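Local structure of putative D-lactate dehydrogenase (Chlamydomonas reinhardtii, 4ZGS) at residues A[40-44]-A[45-49]; A[142-145]-A[146-150]; A[295-298]-A[299-303]; A[334-337]-A[338-341]; A[346-349]-A[350-354]. The protein probably reduces pyruvate to D-lactate during fermentation in the algal chloroplast, as an NAD-binding member of the D-isomer specific 2-hydroxyacid dehydrogenase family. All coordinates share one frame; numbering follows the deposited sequence.

Contact 1 (A[40-44]-A[45-49]); sequences YSTTQ and YVKDF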
# COMPACT_ATOMS: atom_id res chain seq x y z
N TYR A 40 -11.70 21.66 -21.22
CA TYR A 40 -10.40 21.49 -20.61
C TYR A 40 -10.35 20.49 -19.45
O TYR A 40 -11.36 20.21 -18.80
CB TYR A 40 -9.91 22.87 -20.20
CG TYR A 40 -9.60 23.69 -21.42
CD1 TYR A 40 -10.59 24.43 -22.04
CD2 TYR A 40 -8.33 23.70 -21.97
CE1 TYR A 40 -10.32 25.19 -23.19
CE2 TYR A 40 -8.04 24.45 -23.10
CZ TYR A 40 -9.05 25.20 -23.72
OH TYR A 40 -8.78 25.96 -24.85
N SER A 41 -9.18 19.95 -19.19
CA SER A 41 -9.02 18.97 -18.10
C SER A 41 -9.91 17.74 -18.29
O SER A 41 -10.56 17.30 -17.35
CB SER A 41 -9.34 19.60 -16.73
OG SER A 41 -8.48 20.69 -16.48
N THR A 42 -9.89 17.14 -19.48
CA THR A 42 -10.74 15.97 -19.66
C THR A 42 -9.94 14.78 -19.24
O THR A 42 -9.20 14.19 -20.04
CB THR A 42 -11.18 15.80 -21.14
OG1 THR A 42 -11.82 16.99 -21.62
CG2 THR A 42 -12.12 14.63 -21.29
N THR A 43 -10.20 14.33 -18.02
CA THR A 43 -9.53 13.17 -17.45
C THR A 43 -10.51 12.03 -17.64
O THR A 43 -11.55 12.22 -18.26
CB THR A 43 -9.14 13.37 -15.97
OG1 THR A 43 -10.26 13.91 -15.24
CG2 THR A 43 -8.01 14.36 -15.84
N GLN A 44 -10.20 10.85 -17.12
CA GLN A 44 -11.04 9.71 -17.43
C GLN A 44 -12.51 9.89 -16.97
O GLN A 44 -13.41 9.40 -17.64
CB GLN A 44 -10.48 8.44 -16.84
CG GLN A 44 -11.08 7.23 -17.52
CD GLN A 44 -10.96 7.33 -19.03
OE1 GLN A 44 -11.96 7.33 -19.75
NE2 GLN A 44 -9.72 7.42 -19.52
N TYR A 45 -12.74 10.52 -15.81
CA TYR A 45 -14.08 10.58 -15.25
C TYR A 45 -14.97 11.55 -16.04
O TYR A 45 -16.18 11.34 -16.15
CB TYR A 45 -14.03 10.96 -13.75
CG TYR A 45 -13.96 12.45 -13.43
CD1 TYR A 45 -15.12 13.18 -13.17
CD2 TYR A 45 -12.73 13.14 -13.38
CE1 TYR A 45 -15.08 14.55 -12.85
CE2 TYR A 45 -12.66 14.51 -13.07
CZ TYR A 45 -13.85 15.20 -12.80
OH TYR A 45 -13.82 16.55 -12.49
N VAL A 46 -14.34 12.58 -16.60
CA VAL A 46 -15.00 13.56 -17.43
C VAL A 46 -15.40 12.93 -18.76
O VAL A 46 -16.46 13.21 -19.29
CB VAL A 46 -14.11 14.79 -17.69
CG1 VAL A 46 -14.90 15.87 -18.45
CG2 VAL A 46 -13.55 15.32 -16.38
N LYS A 47 -14.53 12.08 -19.30
CA LYS A 47 -14.88 11.33 -20.49
C LYS A 47 -16.07 10.45 -20.17
O LYS A 47 -16.99 10.33 -20.95
CB LYS A 47 -13.72 10.49 -21.02
CG LYS A 47 -12.54 11.27 -21.58
CD LYS A 47 -11.38 10.33 -21.90
CE LYS A 47 -10.17 11.04 -22.54
NZ LYS A 47 -9.18 10.05 -23.12
N ASP A 48 -16.02 9.78 -19.03
CA ASP A 48 -17.10 8.88 -18.69
C ASP A 48 -18.47 9.59 -18.54
O ASP A 48 -19.44 9.14 -19.11
CB ASP A 48 -16.75 8.11 -17.41
CG ASP A 48 -15.53 7.17 -17.59
OD1 ASP A 48 -15.19 6.79 -18.73
OD2 ASP A 48 -14.93 6.80 -16.55
N PHE A 49 -18.56 10.63 -17.71
CA PHE A 49 -19.83 11.24 -17.38
C PHE A 49 -20.25 12.33 -18.40
O PHE A 49 -21.42 12.56 -18.58
CB PHE A 49 -19.83 11.80 -15.95
CG PHE A 49 -19.48 13.28 -15.83
CD1 PHE A 49 -20.50 14.27 -15.77
CD2 PHE A 49 -18.15 13.70 -15.76
CE1 PHE A 49 -20.19 15.64 -15.64
CE2 PHE A 49 -17.83 15.08 -15.63
CZ PHE A 49 -18.86 16.04 -15.57
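Thr-43 O receives two backbone N-H groups at the start of helix 44-57: Lys-47 N at 3.2 Å in a nearly straight bond (164° at the hydrogen), and Val-46 N in a weak, bent one. One residue on, Asp-48 N donates to Gln-44 O at 3.0 Å, which shows how a helix takes over from a loop residue by residue. Thr-43 is the N-cap residue, yet its hydroxyl does no capping; OG1 lies 3.2 Å from Tyr-45 CD2 instead. Because Tyr-45 CG sits between the backbone N and C (chi1 85°), its ring folds back beside the helix start, with Val-46 CG2 over one face. Thr-42 CG2 meets Lys-47 CG at 3.4 Å, the two side chains crossing at about a right angle. Gln-44, bent at chi2, crosses Lys-47 obliquely, with Gln-44 OE1 3.7 Å from Lys-47 CD. Replacing Gln-44 by alanine would probably uncover the methylenes of Lys-47, although the salt bridge of Lys-47 NZ to Glu-65 would still hold its end. Thr-43, Gln-44 and Tyr-45 touch Ser-169 or Val-172 of the second subunit. The two segments join strand 36-39 to helix 44-57, whose Phe-49 packs on helix 341-359.

Contact 2 (A[142-145]-A[146-150]); sequences HAVA and LIFAL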
# COMPACT_ATOMS: atom_id res chain seq x y z
N HIS A 142 -20.97 11.07 2.04
CA HIS A 142 -19.54 10.86 2.05
C HIS A 142 -18.94 11.04 3.44
O HIS A 142 -18.11 10.25 3.87
CB HIS A 142 -18.85 11.78 1.05
CG HIS A 142 -17.42 11.43 0.83
ND1 HIS A 142 -17.04 10.38 0.03
CD2 HIS A 142 -16.27 12.02 1.26
CE1 HIS A 142 -15.72 10.31 0.00
NE2 HIS A 142 -15.23 11.29 0.74
N ALA A 143 -19.37 12.09 4.13
CA ALA A 143 -18.99 12.29 5.51
C ALA A 143 -19.39 11.09 6.39
O ALA A 143 -18.64 10.67 7.29
CB ALA A 143 -19.62 13.55 6.04
N VAL A 144 -20.57 10.54 6.11
CA VAL A 144 -21.07 9.41 6.88
C VAL A 144 -20.17 8.22 6.54
O VAL A 144 -19.89 7.36 7.38
CB VAL A 144 -22.57 9.11 6.59
CG1 VAL A 144 -23.05 7.92 7.38
CG2 VAL A 144 -23.40 10.30 6.98
N ALA A 145 -19.74 8.16 5.29
CA ALA A 145 -18.81 7.12 4.83
C ALA A 145 -17.50 7.16 5.63
O ALA A 145 -17.03 6.15 6.13
CB ALA A 145 -18.54 7.31 3.35
N LEU A 146 -16.95 8.36 5.79
CA LEU A 146 -15.73 8.55 6.52
C LEU A 146 -15.93 8.09 7.94
O LEU A 146 -15.04 7.49 8.55
CB LEU A 146 -15.29 10.02 6.49
CG LEU A 146 -14.91 10.59 5.12
CD1 LEU A 146 -14.36 12.00 5.24
CD2 LEU A 146 -13.96 9.69 4.38
N ILE A 147 -17.10 8.41 8.49
CA ILE A 147 -17.35 8.05 9.88
C ILE A 147 -17.30 6.52 10.04
O ILE A 147 -16.58 5.98 10.89
CB ILE A 147 -18.67 8.64 10.38
CG1 ILE A 147 -18.47 10.14 10.62
CG2 ILE A 147 -19.08 8.00 11.74
CD1 ILE A 147 -19.77 10.93 10.76
N PHE A 148 -17.99 5.82 9.16
CA PHE A 148 -18.00 4.38 9.27
C PHE A 148 -16.61 3.78 9.12
O PHE A 148 -16.24 2.93 9.91
CB PHE A 148 -18.97 3.77 8.27
CG PHE A 148 -20.35 3.54 8.85
CD1 PHE A 148 -20.60 2.45 9.66
CD2 PHE A 148 -21.39 4.42 8.59
CE1 PHE A 148 -21.85 2.24 10.18
CE2 PHE A 148 -22.62 4.22 9.11
CZ PHE A 148 -22.85 3.13 9.91
N ALA A 149 -15.84 4.25 8.14
CA ALA A 149 -14.55 3.70 7.82
C ALA A 149 -13.63 3.87 9.03
O ALA A 149 -12.99 2.92 9.46
CB ALA A 149 -13.95 4.37 6.55
N LEU A 150 -13.61 5.06 9.62
CA LEU A 150 -12.80 5.31 10.81
C LEU A 150 -13.23 4.48 12.02
O LEU A 150 -12.40 3.96 12.77
CB LEU A 150 -12.84 6.79 11.18
CG LEU A 150 -12.13 7.74 10.22
CD1 LEU A 150 -12.49 9.19 10.56
CD2 LEU A 150 -10.63 7.52 10.29
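Leu-146 N donates to His-142 O at 2.9 Å, the first of four successive backbone bonds that make this a textbook stretch of alpha helix. Ile-147 N to Ala-143 O, Phe-148 N to Val-144 O and Ala-149 N to Ala-145 O follow, each at 3.0 Å.

In the apolar contact, Val-144 and Phe-148 run side by side one turn apart, with Val-144 CG1 4.1 Å from Phe-148 CD2. The valine methyl is brought to that side by a chi1 of 179°, which sets CG1 anti to the backbone N.

Other carbon atoms pack against backbone carbonyl oxygens. The phenyl ring turns an edge to the main chain, placing Phe-148 CD2 3.5 Å from Val-144 O, near the ring plane. Ile-147 CG1 lies 3.4 Å from Ala-143 O, the aliphatic branch lying along the preceding turn.

A further kind sets a leucine methyl obliquely against the imidazole of His-142: Leu-146 CD2 approaches His-142 NE2 to 4.2 Å. That nitrogen also has a hydrogen bond to Thr-333 OG1, which fixes the end of the imidazole.

Across the subunit boundary, Ala-145 meets Phe-148 of the second subunit, and Phe-148 meets Ala-145 of that subunit in return. Helix 136-151 is thereby wedged between several elements. Ala-143 and Ile-147 face strand 261-265, Val-144 and Phe-148 lean on helix 188-200, and Ala-149 and Leu-150 reach strand 330-332.

Contact 3 (A[295-298]-A[299-303]); sequences ENEG and GLFFV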
# COMPACT_ATOMS: atom_id res chain seq x y z
N GLU A 295 -6.72 22.96 4.10
CA GLU A 295 -6.65 24.43 3.96
C GLU A 295 -6.03 25.06 2.70
O GLU A 295 -6.58 26.04 2.20
CB GLU A 295 -5.90 24.99 5.16
CG GLU A 295 -5.89 26.50 5.24
CD GLU A 295 -4.92 26.99 6.30
OE1 GLU A 295 -4.37 26.14 7.04
OE2 GLU A 295 -4.69 28.22 6.39
N ASN A 296 -4.90 24.57 2.20
CA ASN A 296 -4.44 25.09 0.90
C ASN A 296 -4.53 23.96 -0.12
O ASN A 296 -3.69 23.08 -0.15
CB ASN A 296 -3.02 25.69 0.96
CG ASN A 296 -2.62 26.45 -0.35
OD1 ASN A 296 -3.21 26.26 -1.41
ND2 ASN A 296 -1.64 27.35 -0.24
N GLU A 297 -5.55 24.00 -0.95
CA GLU A 297 -5.75 22.93 -1.91
C GLU A 297 -5.19 23.24 -3.28
O GLU A 297 -5.08 22.33 -4.10
CB GLU A 297 -7.25 22.67 -2.07
CG GLU A 297 -7.92 22.12 -0.84
CD GLU A 297 -9.42 22.06 -0.99
OE1 GLU A 297 -9.94 22.51 -2.03
OE2 GLU A 297 -10.09 21.56 -0.06
N GLY A 298 -4.78 24.50 -3.49
CA GLY A 298 -4.33 25.00 -4.78
C GLY A 298 -3.02 24.42 -5.26
O GLY A 298 -1.99 24.58 -4.62
N GLY A 299 -3.07 23.76 -6.42
CA GLY A 299 -1.91 23.08 -6.96
C GLY A 299 -1.73 21.71 -6.33
O GLY A 299 -1.02 20.87 -6.87
N LEU A 300 -2.40 21.48 -5.20
CA LEU A 300 -2.29 20.20 -4.48
C LEU A 300 -3.33 19.17 -4.96
O LEU A 300 -2.98 18.07 -5.38
CB LEU A 300 -2.42 20.42 -2.97
CG LEU A 300 -2.18 19.23 -2.04
CD1 LEU A 300 -0.76 18.67 -2.17
CD2 LEU A 300 -2.52 19.56 -0.57
N PHE A 301 -4.62 19.48 -4.82
CA PHE A 301 -5.65 18.52 -5.22
C PHE A 301 -5.91 18.40 -6.73
O PHE A 301 -5.58 19.28 -7.53
CB PHE A 301 -6.96 18.82 -4.49
CG PHE A 301 -7.03 18.26 -3.10
CD1 PHE A 301 -6.07 18.59 -2.15
CD2 PHE A 301 -8.06 17.39 -2.74
CE1 PHE A 301 -6.15 18.07 -0.85
CE2 PHE A 301 -8.15 16.87 -1.44
CZ PHE A 301 -7.19 17.21 -0.50
N PHE A 302 -6.53 17.29 -7.10
CA PHE A 302 -6.86 16.96 -8.49
C PHE A 302 -5.63 16.76 -9.37
O PHE A 302 -5.72 16.75 -10.60
CB PHE A 302 -7.70 18.08 -9.11
CG PHE A 302 -8.83 18.57 -8.25
CD1 PHE A 302 -9.95 17.78 -8.04
CD2 PHE A 302 -8.79 19.84 -7.70
CE1 PHE A 302 -11.00 18.24 -7.28
CE2 PHE A 302 -9.85 20.32 -6.95
CZ PHE A 302 -10.96 19.52 -6.73
N VAL A 303 -4.50 16.50 -8.74
CA VAL A 303 -3.27 16.20 -9.46
C VAL A 303 -2.71 14.89 -8.92
O VAL A 303 -2.71 14.66 -7.70
CB VAL A 303 -2.21 17.27 -9.30
CG1 VAL A 303 -0.92 16.79 -9.94
CG2 VAL A 303 -2.65 18.59 -9.90
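Glu-297 O accepts from both Leu-300 N and Phe-301 N, each at 3.0 Å, and so closes a tight turn that overlaps an Asx turn in which Asn-296 OD1 takes the N-H of Gly-298. The backbone angles of Gly-298 and Gly-299 are those of a type II beta turn from Glu-297 to Leu-300. The two bonds on Glu-297 O differ in kind: Phe-301 N comes in the carbonyl plane and nearly straight (165° at the hydrogen), whereas Leu-300 N stands well above that plane. Gly-299 illustrates why such turns so often need glycine, since a beta carbon there would be jammed against Gly-298 O.

The side chain of Leu-300 can be followed outward from this turn. Its CB rests 3.5 Å from Glu-297 O, beside the acceptor that its own N-H serves. Next, CG lies anti to the backbone N (chi1 -173°), which swings the branch back along the loop, and CD2 ends 3.7 Å from Asn-296 O. The same side chain also packs on Tyr-166 of the second subunit.

Glu-297 extends its methylenes toward a carboxylate that is weakly bonded through OE2 to Tyr-294 N. The carboxylate lies beside His-335, a neighbourhood consistent with the glutamate-histidine pair found near the nicotinamide in relatives of this family. Nearer the backbone, Glu-297 CG lies over one face of the Phe-301 ring, 4.2 Å from Phe-301 CD1.

Contact 4 (A[334-337]-A[338-341]); sequences PHTA and FLTE. With NAD (nicotinamide-adenine-dinucleotide), chain I.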
# COMPACT_ATOMS: atom_id res chain seq x y z
N PRO A 334 -9.53 12.68 -1.58
CA PRO A 334 -9.09 13.79 -2.43
C PRO A 334 -10.27 14.55 -3.05
O PRO A 334 -10.49 14.47 -4.26
CB PRO A 334 -8.24 13.08 -3.49
CG PRO A 334 -8.92 11.75 -3.66
CD PRO A 334 -9.50 11.39 -2.30
N HIS A 335 -11.03 15.28 -2.22
CA HIS A 335 -12.18 16.07 -2.68
C HIS A 335 -13.16 15.24 -3.52
O HIS A 335 -13.54 15.62 -4.63
CB HIS A 335 -11.68 17.28 -3.48
CG HIS A 335 -12.60 18.46 -3.41
ND1 HIS A 335 -12.22 19.67 -2.86
CD2 HIS A 335 -13.89 18.62 -3.81
CE1 HIS A 335 -13.23 20.52 -2.93
NE2 HIS A 335 -14.25 19.91 -3.50
N THR A 336 -13.50 14.06 -3.04
CA THR A 336 -14.43 13.21 -3.76
C THR A 336 -15.87 13.19 -3.21
O THR A 336 -16.68 12.42 -3.71
CB THR A 336 -13.90 11.77 -3.80
OG1 THR A 336 -13.79 11.27 -2.46
CG2 THR A 336 -12.52 11.75 -4.44
N ALA A 337 -16.16 13.96 -2.17
CA ALA A 337 -17.49 13.92 -1.57
C ALA A 337 -18.62 14.19 -2.58
O ALA A 337 -19.70 13.65 -2.42
CB ALA A 337 -17.60 14.90 -0.40
N PHE A 338 -18.38 15.04 -3.59
CA PHE A 338 -19.38 15.34 -4.61
C PHE A 338 -19.31 14.32 -5.71
O PHE A 338 -20.12 14.32 -6.62
CB PHE A 338 -19.17 16.71 -5.26
CG PHE A 338 -18.12 16.68 -6.37
CD1 PHE A 338 -16.78 16.44 -6.07
CD2 PHE A 338 -18.48 16.82 -7.70
CE1 PHE A 338 -15.81 16.40 -7.10
CE2 PHE A 338 -17.52 16.77 -8.73
CZ PHE A 338 -16.18 16.56 -8.42
N LEU A 339 -18.31 13.47 -5.68
CA LEU A 339 -18.05 12.72 -6.89
C LEU A 339 -18.79 11.40 -6.89
O LEU A 339 -18.30 10.37 -6.42
CB LEU A 339 -16.55 12.50 -7.05
CG LEU A 339 -16.04 11.92 -8.35
CD1 LEU A 339 -16.06 12.97 -9.50
CD2 LEU A 339 -14.60 11.37 -8.08
N THR A 340 -19.90 11.41 -7.62
CA THR A 340 -20.90 10.38 -7.60
C THR A 340 -21.52 10.30 -8.97
O THR A 340 -21.57 11.30 -9.64
CB THR A 340 -21.93 10.71 -6.50
OG1 THR A 340 -21.55 10.02 -5.29
CG2 THR A 340 -23.33 10.34 -6.92
N GLU A 341 -21.96 9.12 -9.41
CA GLU A 341 -22.75 9.03 -10.62
C GLU A 341 -23.87 10.08 -10.62
O GLU A 341 -24.00 10.87 -11.56
CB GLU A 341 -23.38 7.64 -10.78
CG GLU A 341 -22.52 6.58 -11.40
CD GLU A 341 -23.29 5.29 -11.63
OE1 GLU A 341 -24.53 5.36 -11.73
OE2 GLU A 341 -22.67 4.22 -11.75
PA NAD I . -26.18 25.65 2.16
O1A NAD I . -26.39 27.10 1.95
O2A NAD I . -27.59 25.18 2.04
O5B NAD I . -25.55 25.32 3.59
C5B NAD I . -24.84 26.30 4.35
C4B NAD I . -25.52 26.59 5.65
O4B NAD I . -24.53 27.06 6.67
C3B NAD I . -26.55 27.65 5.51
O3B NAD I . -27.83 27.22 6.04
C2B NAD I . -26.07 28.79 6.29
O2B NAD I . -27.20 29.50 6.87
C1B NAD I . -25.21 28.21 7.35
N9A NAD I . -24.32 29.13 7.93
C8A NAD I . -23.99 30.43 7.46
N7A NAD I . -23.08 31.04 8.34
C5A NAD I . -22.84 30.13 9.35
C6A NAD I . -22.04 30.10 10.53
N6A NAD I . -21.23 31.20 10.90
N1A NAD I . -22.08 29.07 11.25
C2A NAD I . -22.73 28.05 11.06
N3A NAD I . -23.50 27.90 10.05
C4A NAD I . -23.64 28.92 9.09
O3 NAD I . -25.29 25.01 0.99
PN NAD I . -24.91 23.46 0.88
O1N NAD I . -25.48 22.83 -0.33
O2N NAD I . -25.54 22.67 1.97
O5D NAD I . -23.32 23.29 0.93
C5D NAD I . -22.45 24.03 0.08
C4D NAD I . -21.07 23.69 0.53
O4D NAD I . -20.71 22.33 0.07
C3D NAD I . -20.04 24.56 -0.04
O3D NAD I . -19.98 25.83 0.66
C2D NAD I . -18.83 23.77 0.17
O2D NAD I . -18.32 24.04 1.50
C1D NAD I . -19.23 22.35 0.06
N1N NAD I . -18.72 21.77 -1.12
C2N NAD I . -18.06 20.51 -1.07
C3N NAD I . -17.54 19.94 -2.23
C7N NAD I . -16.83 18.59 -2.17
O7N NAD I . -16.18 18.29 -1.19
N7N NAD I . -16.91 17.68 -3.25
C4N NAD I . -17.66 20.62 -3.45
C5N NAD I . -18.31 21.87 -3.51
C6N NAD I . -18.83 22.44 -2.36
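From Thr-336 to Leu-339 the chain makes a type I beta turn, closed by Leu-339 N donating to Thr-336 O at 2.8 Å from well above the carbonyl plane. Just before it, His-335 takes backbone angles of the left-handed region, and the imidazole is thrown toward the coenzyme. Its NE2 lies 3.2 Å from NAD C7N, and His-335 CD2 is equally near NAD N7N, with the carboxamide carbon obliquely off that side of the ring.

Phe-338 borders the same group, its backbone N coming within 3.0 Å of NAD N7N. With chi1 at 82° the phenyl lies back over its own main chain, and Phe-338 CD1 is 3.1 Å from NAD N7N. This CD1 also meets the edge of the His-335 ring. In turn, His-335 O lies in the plane of the phenyl ring at its edge, 3.4 Å from Phe-338 CE1, and Leu-339 CB covers part of one face. Ala-337 CB adds to the wall, 3.8 Å from NAD O7N.

The turn is held from outside as well: the carboxylate of Asp-292 accepts from Thr-336 N and Ala-337 N, while Arg-152 NH2 of the second subunit bonds to Thr-336 O and Ala-337 O. Ala-188 N and Ile-189 N also bond to the coenzyme, and this loop forms part of the nicotinamide end of the NAD pocket, where a histidine stands in D-isomer specific 2-hydroxyacid dehydrogenases.

Contact 5 (A[346-349]-A[350-354]); sequences NICT and TTIQN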
# COMPACT_ATOMS: atom_id res chain seq x y z
N ASN A 346 -26.38 15.56 -12.58
CA ASN A 346 -26.86 16.90 -12.34
C ASN A 346 -25.94 17.90 -13.03
O ASN A 346 -26.39 18.79 -13.77
CB ASN A 346 -26.91 17.22 -10.84
CG ASN A 346 -27.94 16.39 -10.07
OD1 ASN A 346 -28.02 16.47 -8.84
ND2 ASN A 346 -28.72 15.59 -10.79
N ILE A 347 -24.64 17.73 -12.80
CA ILE A 347 -23.62 18.60 -13.37
C ILE A 347 -23.64 18.60 -14.89
O ILE A 347 -23.61 19.66 -15.50
CB ILE A 347 -22.22 18.18 -12.88
CG1 ILE A 347 -22.05 18.47 -11.39
CG2 ILE A 347 -21.14 18.89 -13.68
CD1 ILE A 347 -20.75 17.94 -10.81
N CYS A 348 -23.70 17.42 -15.51
CA CYS A 348 -23.73 17.34 -16.98
C CYS A 348 -24.99 18.00 -17.54
O CYS A 348 -24.89 18.87 -18.42
CB CYS A 348 -23.65 15.89 -17.49
SG CYS A 348 -23.81 15.63 -19.24
N THR A 349 -26.15 17.59 -17.04
CA THR A 349 -27.40 18.08 -17.60
C THR A 349 -27.59 19.58 -17.34
O THR A 349 -28.03 20.30 -18.21
CB THR A 349 -28.58 17.32 -17.06
OG1 THR A 349 -28.88 17.81 -15.76
CG2 THR A 349 -28.27 15.87 -16.99
N THR A 350 -27.17 20.06 -16.17
CA THR A 350 -27.24 21.49 -15.89
C THR A 350 -26.33 22.32 -16.77
O THR A 350 -26.71 23.43 -17.18
CB THR A 350 -26.89 21.81 -14.43
OG1 THR A 350 -27.93 21.35 -13.55
CG2 THR A 350 -26.72 23.32 -14.23
N THR A 351 -25.15 21.77 -17.08
CA THR A 351 -24.13 22.41 -17.90
C THR A 351 -24.57 22.47 -19.35
O THR A 351 -24.28 23.44 -20.05
CB THR A 351 -22.78 21.64 -17.82
OG1 THR A 351 -22.24 21.80 -16.50
CG2 THR A 351 -21.74 22.15 -18.84
N ILE A 352 -25.26 21.42 -19.80
CA ILE A 352 -25.70 21.33 -21.20
C ILE A 352 -26.89 22.30 -21.36
O ILE A 352 -26.95 23.07 -22.33
CB ILE A 352 -26.09 19.88 -21.58
CG1 ILE A 352 -24.87 18.97 -21.61
CG2 ILE A 352 -26.79 19.83 -22.90
CD1 ILE A 352 -25.18 17.51 -21.90
N GLN A 353 -27.78 22.31 -20.37
CA GLN A 353 -28.91 23.24 -20.29
C GLN A 353 -28.39 24.69 -20.16
O GLN A 353 -28.96 25.61 -20.73
CB GLN A 353 -29.83 22.87 -19.12
CG GLN A 353 -31.06 23.75 -18.93
CD GLN A 353 -32.16 23.58 -20.00
OE1 GLN A 353 -32.68 22.48 -20.22
NE2 GLN A 353 -32.53 24.68 -20.64
N ASN A 354 -27.30 24.88 -19.42
CA ASN A 354 -26.67 26.20 -19.34
C ASN A 354 -26.20 26.65 -20.72
O ASN A 354 -26.38 27.82 -21.08
CB ASN A 354 -25.46 26.21 -18.39
CG ASN A 354 -25.84 26.40 -16.91
OD1 ASN A 354 -26.97 26.79 -16.57
ND2 ASN A 354 -24.86 26.17 -16.03
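The carbonyl plane of Ile-347 is approached from both faces by one residue, Thr-351, whose OG1 donates to Ile-347 O at 2.7 Å from one side and whose N donates at 3.1 Å from the other. Chi1 of -69° makes this possible, since it sets OG1 beside the backbone N and aims the hydroxyl back up the helix. Asn-346 O also takes a backbone and a hydroxyl donor from one residue: Thr-350 N donates to Asn-346 O at 2.8 Å, and Thr-350 OG1 adds a weak bond.

Apolar contact lies on a different side. Cys-348 SG touches Ile-352 CD1 at 3.5 Å, and the pair leans on Pro-53 of helix 44-57. Ile-352 N to Cys-348 O and Gln-353 N to Thr-349 O continue the helical ladder. A valine in place of Thr-351 would probably cost Ile-347 O its hydroxyl partner and leave that face of the carbonyl without its mate.

Thr-351 is buried against Val-131, where a hydroxyl needs a partner. The chemistry thus implies that the bond to Ile-347 O satisfies the buried hydroxyl of Thr-351 within helix 341-359, while Cys-348 SG and Ile-352 CD1 pack toward Pro-53.

Overall arrangement
Contact 4 is the hub: it lines the nicotinamide and touches each of the other four. Contact 3 joins it through Phe-301 CE2, 3.4 Å from His-335 N, and contact 2 through His-142 CG, 3.5 Å from Ala-337 CA. On the other side, Tyr-45 CD1 of contact 1 reaches Leu-339 CD1 at 3.8 Å, and Phe-338 CD2 meets Ile-347 CD1 of contact 5 at 4.0 Å. Contacts 1 and 5 also meet directly, Phe-49 packing on Ile-347 and Cys-348. By comparison, contacts 2 and 5 lie about 29 Å apart between centres, contact 2 against the six-stranded sheet and contact 5 against helix 44-57 of the other domain, so the loop 334-341 and the coenzyme probably mark the junction.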